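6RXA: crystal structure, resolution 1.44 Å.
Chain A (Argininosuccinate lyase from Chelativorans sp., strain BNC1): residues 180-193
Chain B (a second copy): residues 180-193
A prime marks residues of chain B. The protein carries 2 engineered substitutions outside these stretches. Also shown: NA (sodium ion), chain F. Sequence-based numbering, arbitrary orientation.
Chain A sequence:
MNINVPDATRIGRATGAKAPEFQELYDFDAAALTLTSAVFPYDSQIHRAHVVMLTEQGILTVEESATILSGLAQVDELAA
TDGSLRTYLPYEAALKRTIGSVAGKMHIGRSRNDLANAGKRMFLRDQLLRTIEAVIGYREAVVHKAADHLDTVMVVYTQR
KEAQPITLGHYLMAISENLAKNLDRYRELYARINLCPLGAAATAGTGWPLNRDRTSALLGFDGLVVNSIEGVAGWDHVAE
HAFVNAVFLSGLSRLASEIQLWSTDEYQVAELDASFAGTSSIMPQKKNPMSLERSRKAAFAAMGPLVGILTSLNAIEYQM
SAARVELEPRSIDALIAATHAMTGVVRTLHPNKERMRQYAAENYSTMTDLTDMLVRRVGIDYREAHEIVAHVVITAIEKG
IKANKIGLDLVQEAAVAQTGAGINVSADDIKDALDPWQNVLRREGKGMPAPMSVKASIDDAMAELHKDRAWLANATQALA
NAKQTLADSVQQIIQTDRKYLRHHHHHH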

# COMPACT_ATOMS: atom_id res chain seq x y z
N ALA A 180 25.46 2.94 -1.43
CA ALA A 180 25.96 4.23 -1.01
C ALA A 180 24.82 5.23 -0.86
O ALA A 180 24.76 5.98 0.12
CB ALA A 180 27.01 4.72 -2.00
N LYS A 181 23.88 5.23 -1.81
CA LYS A 181 22.76 6.16 -1.74
C LYS A 181 21.80 5.80 -0.62
O LYS A 181 21.26 6.68 0.05
CB LYS A 181 22.07 6.26 -3.10
CG LYS A 181 22.92 7.03 -4.11
CD LYS A 181 22.21 7.19 -5.45
CE LYS A 181 22.07 5.86 -6.14
NZ LYS A 181 21.75 6.08 -7.59
N ASN A 182 21.59 4.50 -0.37
CA ASN A 182 20.77 4.10 0.77
C ASN A 182 21.41 4.48 2.09
O ASN A 182 20.72 4.87 3.04
CB ASN A 182 20.44 2.61 0.69
CG ASN A 182 19.31 2.33 -0.29
OD1 ASN A 182 18.29 3.01 -0.26
ND2 ASN A 182 19.50 1.35 -1.17
N LEU A 183 22.75 4.42 2.18
CA LEU A 183 23.41 4.88 3.40
C LEU A 183 23.21 6.38 3.59
O LEU A 183 22.98 6.83 4.72
CB LEU A 183 24.90 4.50 3.36
CG LEU A 183 25.16 3.02 3.65
CD1 LEU A 183 26.55 2.63 3.21
CD2 LEU A 183 24.96 2.68 5.14
N ASP A 184 23.26 7.16 2.52
CA ASP A 184 22.91 8.57 2.62
C ASP A 184 21.47 8.74 3.13
O ASP A 184 21.20 9.56 4.01
CB ASP A 184 23.07 9.28 1.28
CG ASP A 184 24.52 9.59 0.93
OD1 ASP A 184 25.37 9.74 1.84
OD2 ASP A 184 24.80 9.71 -0.28
N ARG A 185 20.52 7.97 2.57
CA ARG A 185 19.13 8.11 3.03
C ARG A 185 19.02 7.85 4.53
O ARG A 185 18.32 8.57 5.25
CB ARG A 185 18.21 7.13 2.30
CG ARG A 185 17.91 7.44 0.85
CD ARG A 185 16.87 6.41 0.24
NE ARG A 185 16.67 6.86 -1.12
CZ ARG A 185 17.34 6.42 -2.17
NH1 ARG A 185 18.15 5.37 -2.10
NH2 ARG A 185 17.14 7.02 -3.33
N TYR A 186 19.71 6.81 5.01
CA TYR A 186 19.63 6.48 6.43
C TYR A 186 20.32 7.52 7.31
O TYR A 186 19.82 7.84 8.38
CB TYR A 186 20.26 5.10 6.66
CG TYR A 186 19.36 3.91 6.42
CD1 TYR A 186 18.16 3.76 7.10
CD2 TYR A 186 19.75 2.90 5.55
CE1 TYR A 186 17.36 2.65 6.91
CE2 TYR A 186 18.96 1.78 5.35
CZ TYR A 186 17.77 1.66 6.03
OH TYR A 186 16.99 0.54 5.82
N ARG A 187 21.49 8.04 6.90
CA ARG A 187 22.14 9.08 7.71
C ARG A 187 21.33 10.37 7.72
O ARG A 187 21.27 11.07 8.74
CB ARG A 187 23.54 9.35 7.18
CG ARG A 187 24.54 8.22 7.44
CD ARG A 187 25.96 8.59 6.98
NE ARG A 187 26.07 8.67 5.53
CZ ARG A 187 26.68 7.77 4.76
NH1 ARG A 187 27.28 6.70 5.28
NH2 ARG A 187 26.72 7.96 3.46
N GLU A 188 20.71 10.72 6.59
CA GLU A 188 19.82 11.87 6.55
C GLU A 188 18.66 11.69 7.51
O GLU A 188 18.28 12.62 8.24
CB GLU A 188 19.30 12.06 5.12
CG GLU A 188 20.37 12.50 4.13
CD GLU A 188 20.00 12.23 2.68
OE1 GLU A 188 18.84 11.87 2.42
OE2 GLU A 188 20.89 12.38 1.82
N LEU A 189 18.07 10.49 7.53
CA LEU A 189 17.00 10.18 8.46
C LEU A 189 17.49 10.27 9.90
O LEU A 189 16.78 10.77 10.78
CB LEU A 189 16.49 8.77 8.16
CG LEU A 189 15.60 8.14 9.22
CD1 LEU A 189 14.28 8.88 9.37
CD2 LEU A 189 15.33 6.69 8.88
N TYR A 190 18.70 9.78 10.17
CA TYR A 190 19.22 9.79 11.53
C TYR A 190 19.17 11.19 12.12
O TYR A 190 18.85 11.38 13.30
CB TYR A 190 20.64 9.24 11.55
CG TYR A 190 21.19 9.03 12.96
CD1 TYR A 190 20.91 7.87 13.66
CD2 TYR A 190 21.97 10.01 13.58
CE1 TYR A 190 21.42 7.67 14.94
CE2 TYR A 190 22.48 9.82 14.86
CZ TYR A 190 22.20 8.64 15.53
OH TYR A 190 22.69 8.44 16.80
N ALA A 191 19.47 12.21 11.30
CA ALA A 191 19.50 13.57 11.83
C ALA A 191 18.13 14.03 12.29
O ALA A 191 18.03 14.90 13.18
CB ALA A 191 20.06 14.53 10.77
N ARG A 192 17.06 13.50 11.67
CA ARG A 192 15.70 13.83 12.09
C ARG A 192 15.23 12.96 13.25
O ARG A 192 14.44 13.43 14.08
CB ARG A 192 14.73 13.74 10.91
CG ARG A 192 14.78 14.98 10.01
CD ARG A 192 13.82 14.88 8.81
NE ARG A 192 14.25 13.95 7.78
CZ ARG A 192 15.14 14.24 6.83
NH1 ARG A 192 15.70 15.44 6.79
NH2 ARG A 192 15.48 13.33 5.94
N ILE A 193 15.67 11.69 13.33
CA ILE A 193 15.31 10.84 14.46
C ILE A 193 15.97 11.34 15.73
O ILE A 193 15.36 11.33 16.81
CB ILE A 193 15.70 9.38 14.18
CG1 ILE A 193 14.74 8.76 13.16
CG2 ILE A 193 15.68 8.55 15.46
CD1 ILE A 193 15.01 7.34 12.81
N ALA B 180 9.63 22.61 7.40
CA ALA B 180 11.08 22.73 7.31
C ALA B 180 11.72 21.37 7.08
O ALA B 180 12.62 21.23 6.24
CB ALA B 180 11.62 23.40 8.57
N LYS B 181 11.25 20.34 7.78
CA LYS B 181 11.82 19.01 7.62
C LYS B 181 11.45 18.41 6.27
O LYS B 181 12.27 17.72 5.65
CB LYS B 181 11.42 18.12 8.79
CG LYS B 181 12.15 18.51 10.08
CD LYS B 181 11.82 17.58 11.23
CE LYS B 181 10.38 17.76 11.66
NZ LYS B 181 10.18 17.16 13.02
N ASN B 182 10.23 18.66 5.78
CA ASN B 182 9.87 18.21 4.44
C ASN B 182 10.70 18.90 3.37
O ASN B 182 11.08 18.27 2.37
CB ASN B 182 8.37 18.37 4.21
CG ASN B 182 7.58 17.24 4.86
OD1 ASN B 182 7.93 16.07 4.72
ND2 ASN B 182 6.53 17.59 5.59
N LEU B 183 11.04 20.18 3.56
CA LEU B 183 11.92 20.85 2.61
C LEU B 183 13.31 20.20 2.62
O LEU B 183 13.91 20.03 1.56
CB LEU B 183 11.99 22.34 2.91
CG LEU B 183 10.74 23.11 2.46
CD1 LEU B 183 10.67 24.46 3.12
CD2 LEU B 183 10.69 23.27 0.93
N ASP B 184 13.82 19.83 3.79
CA ASP B 184 15.06 19.07 3.83
C ASP B 184 14.92 17.75 3.06
O ASP B 184 15.81 17.38 2.29
CB ASP B 184 15.48 18.78 5.27
CG ASP B 184 16.10 19.98 5.97
OD1 ASP B 184 16.68 20.87 5.31
OD2 ASP B 184 16.02 20.01 7.22
N ARG B 185 13.81 17.02 3.26
CA ARG B 185 13.65 15.76 2.55
C ARG B 185 13.71 15.97 1.04
O ARG B 185 14.33 15.20 0.31
CB ARG B 185 12.31 15.09 2.89
CG ARG B 185 12.20 14.48 4.27
CD ARG B 185 10.81 13.75 4.47
NE ARG B 185 10.89 13.20 5.80
CZ ARG B 185 10.43 13.79 6.90
NH1 ARG B 185 9.69 14.90 6.83
NH2 ARG B 185 10.69 13.23 8.06
N TYR B 186 13.04 17.02 0.55
CA TYR B 186 13.01 17.29 -0.88
C TYR B 186 14.37 17.74 -1.41
O TYR B 186 14.76 17.33 -2.50
CB TYR B 186 11.95 18.34 -1.18
CG TYR B 186 10.53 17.85 -1.34
CD1 TYR B 186 10.20 16.88 -2.28
CD2 TYR B 186 9.51 18.40 -0.57
CE1 TYR B 186 8.89 16.46 -2.44
CE2 TYR B 186 8.20 17.99 -0.74
CZ TYR B 186 7.90 17.02 -1.66
OH TYR B 186 6.59 16.62 -1.81
N ARG B 187 15.10 18.59 -0.68
CA ARG B 187 16.43 18.99 -1.15
C ARG B 187 17.41 17.82 -1.13
O ARG B 187 18.27 17.71 -2.02
CB ARG B 187 16.96 20.14 -0.30
CG ARG B 187 16.24 21.47 -0.50
CD ARG B 187 16.89 22.60 0.30
NE ARG B 187 16.68 22.45 1.74
CZ ARG B 187 15.85 23.19 2.47
NH1 ARG B 187 15.13 24.17 1.93
NH2 ARG B 187 15.75 22.95 3.76
N GLU B 188 17.31 16.96 -0.12
CA GLU B 188 18.12 15.75 -0.10
C GLU B 188 17.84 14.88 -1.31
O GLU B 188 18.76 14.34 -1.94
CB GLU B 188 17.84 14.98 1.19
CG GLU B 188 18.34 15.68 2.45
CD GLU B 188 17.67 15.19 3.72
OE1 GLU B 188 16.95 14.18 3.67
OE2 GLU B 188 17.87 15.84 4.77
N LEU B 189 16.55 14.71 -1.64
CA LEU B 189 16.16 13.96 -2.82
C LEU B 189 16.70 14.62 -4.09
O LEU B 189 17.16 13.94 -5.01
CB LEU B 189 14.64 13.89 -2.86
CG LEU B 189 14.03 13.43 -4.18
CD1 LEU B 189 14.38 11.98 -4.50
CD2 LEU B 189 12.52 13.59 -4.14
N TYR B 190 16.65 15.95 -4.16
CA TYR B 190 17.10 16.65 -5.36
C TYR B 190 18.52 16.25 -5.71
O TYR B 190 18.86 16.08 -6.89
CB TYR B 190 16.99 18.16 -5.16
CG TYR B 190 17.26 18.96 -6.42
CD1 TYR B 190 16.25 19.18 -7.34
CD2 TYR B 190 18.53 19.47 -6.70
CE1 TYR B 190 16.49 19.92 -8.49
CE2 TYR B 190 18.77 20.21 -7.85
CZ TYR B 190 17.74 20.43 -8.74
OH TYR B 190 17.97 21.16 -9.89
N ALA B 191 19.38 16.08 -4.70
CA ALA B 191 20.77 15.75 -4.98
C ALA B 191 20.92 14.39 -5.65
O ALA B 191 21.89 14.17 -6.39
CB ALA B 191 21.59 15.79 -3.69
N ARG B 192 19.98 13.47 -5.38
CA ARG B 192 19.99 12.16 -6.02
C ARG B 192 19.30 12.18 -7.38
O ARG B 192 19.70 11.43 -8.28
CB ARG B 192 19.39 11.09 -5.11
CG ARG B 192 20.36 10.60 -4.03
CD ARG B 192 19.73 9.54 -3.10
NE ARG B 192 18.76 10.08 -2.17
CZ ARG B 192 19.07 10.67 -1.01
NH1 ARG B 192 20.35 10.80 -0.66
NH2 ARG B 192 18.13 11.14 -0.22
N ILE B 193 18.27 13.01 -7.56
CA ILE B 193 17.61 13.13 -8.86
C ILE B 193 18.55 13.78 -9.87
O ILE B 193 18.59 13.39 -11.04
CB ILE B 193 16.29 13.91 -8.74
CG1 ILE B 193 15.22 13.05 -8.07
CG2 ILE B 193 15.79 14.37 -10.11
CD1 ILE B 193 13.89 13.71 -7.90
NA NA F . 16.62 12.10 2.83
O HOH W 1 20.08 8.61 -8.20
O HOH W 2 22.88 10.32 -2.03
O HOH W 3 16.22 10.09 4.04
O HOH W 4 19.09 15.11 7.17
O HOH W 5 21.08 14.13 -0.34
O HOH W 6 15.67 17.75 8.59
O HOH W 7 11.94 14.70 13.64
O HOH W 8 14.89 12.56 1.25

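This is a two-fold symmetric, nearly antiparallel helix pair held together by charge rather than by greasy packing: two arginine-glutamate salt bridges flank a sodium ion that joins the two glutamates at the centre. The helix axes come no closer than 11.5 Å and run at 166° to each other, a wide spacing that leaves room for long polar side chains, and together the two stretches bury 508 Å².

The register places Glu188 across from Glu188′, where two carboxylates would ordinarily repel. Glu188 OE1 and Glu188′ OE1 lie 3.2 Å apart, yet no hydrogen bond joins them; each instead binds NA, with Glu188 OE1 to NA and Glu188′ OE1 to NA both 2.3 Å. Waters 3 and 8 add two more ligands, and each also donates to a backbone carbonyl, Arg185 O and Arg185′ O respectively, tying the ion to both helices.

The remaining charge on each carboxylate is met by arginine. Arg192′ NH2 donates to Glu188 OE1 at 2.8 Å and Arg192′ NH1 to Glu188 OE2 at 3.0 Å, with angles of 163° and 171°, so the guanidinium presents two nitrogens to two oxygens in a nearly straight, bidentate pairing. Glu188 OE1 therefore serves the metal and the arginine at once. The symmetry repeats the arrangement with Arg192 and Glu188′.

Arg192′ is also a knob, its side chain sitting among Lys181, Asp184, Arg185 and Glu188, and Arg192 fills the matching hole on the other helix. It carries the largest covered area on its helix. Its aliphatic part does packing work: Arg192′ CD lies 4.0 Å from Lys181 CB and 3.6 Å from Arg185 NH2, over one face of the Arg185 guanidinium. Arg185 CG in turn covers a face of the Arg192′ guanidinium. Like charges thus come close, with Arg185 NH2 3.7 Å from Arg192′ NE, but both atoms have hydrogen-bond partners elsewhere in the structure, and Arg185 NH1 donates to Asn182 OD1 at 3.0 Å within its own helix.

Asp184 reaches Arg192′ through solvent. Asp184 OD2 and Arg192′ NH1 are 4.6 Å apart, too far for a salt bridge, and water 2 spans the gap, donating to the aspartate and accepting from the arginine. The other aspartate oxygen, Asp184 OD1, takes a 2.8 Å salt bridge from Arg187 NH2 on the same helix. Further waters tie a side chain of one helix to a backbone carbonyl of the other: water 4 donates to both Glu188 O and Glu188′ OE2, while water 1 links Lys181 NZ to Arg192′ O.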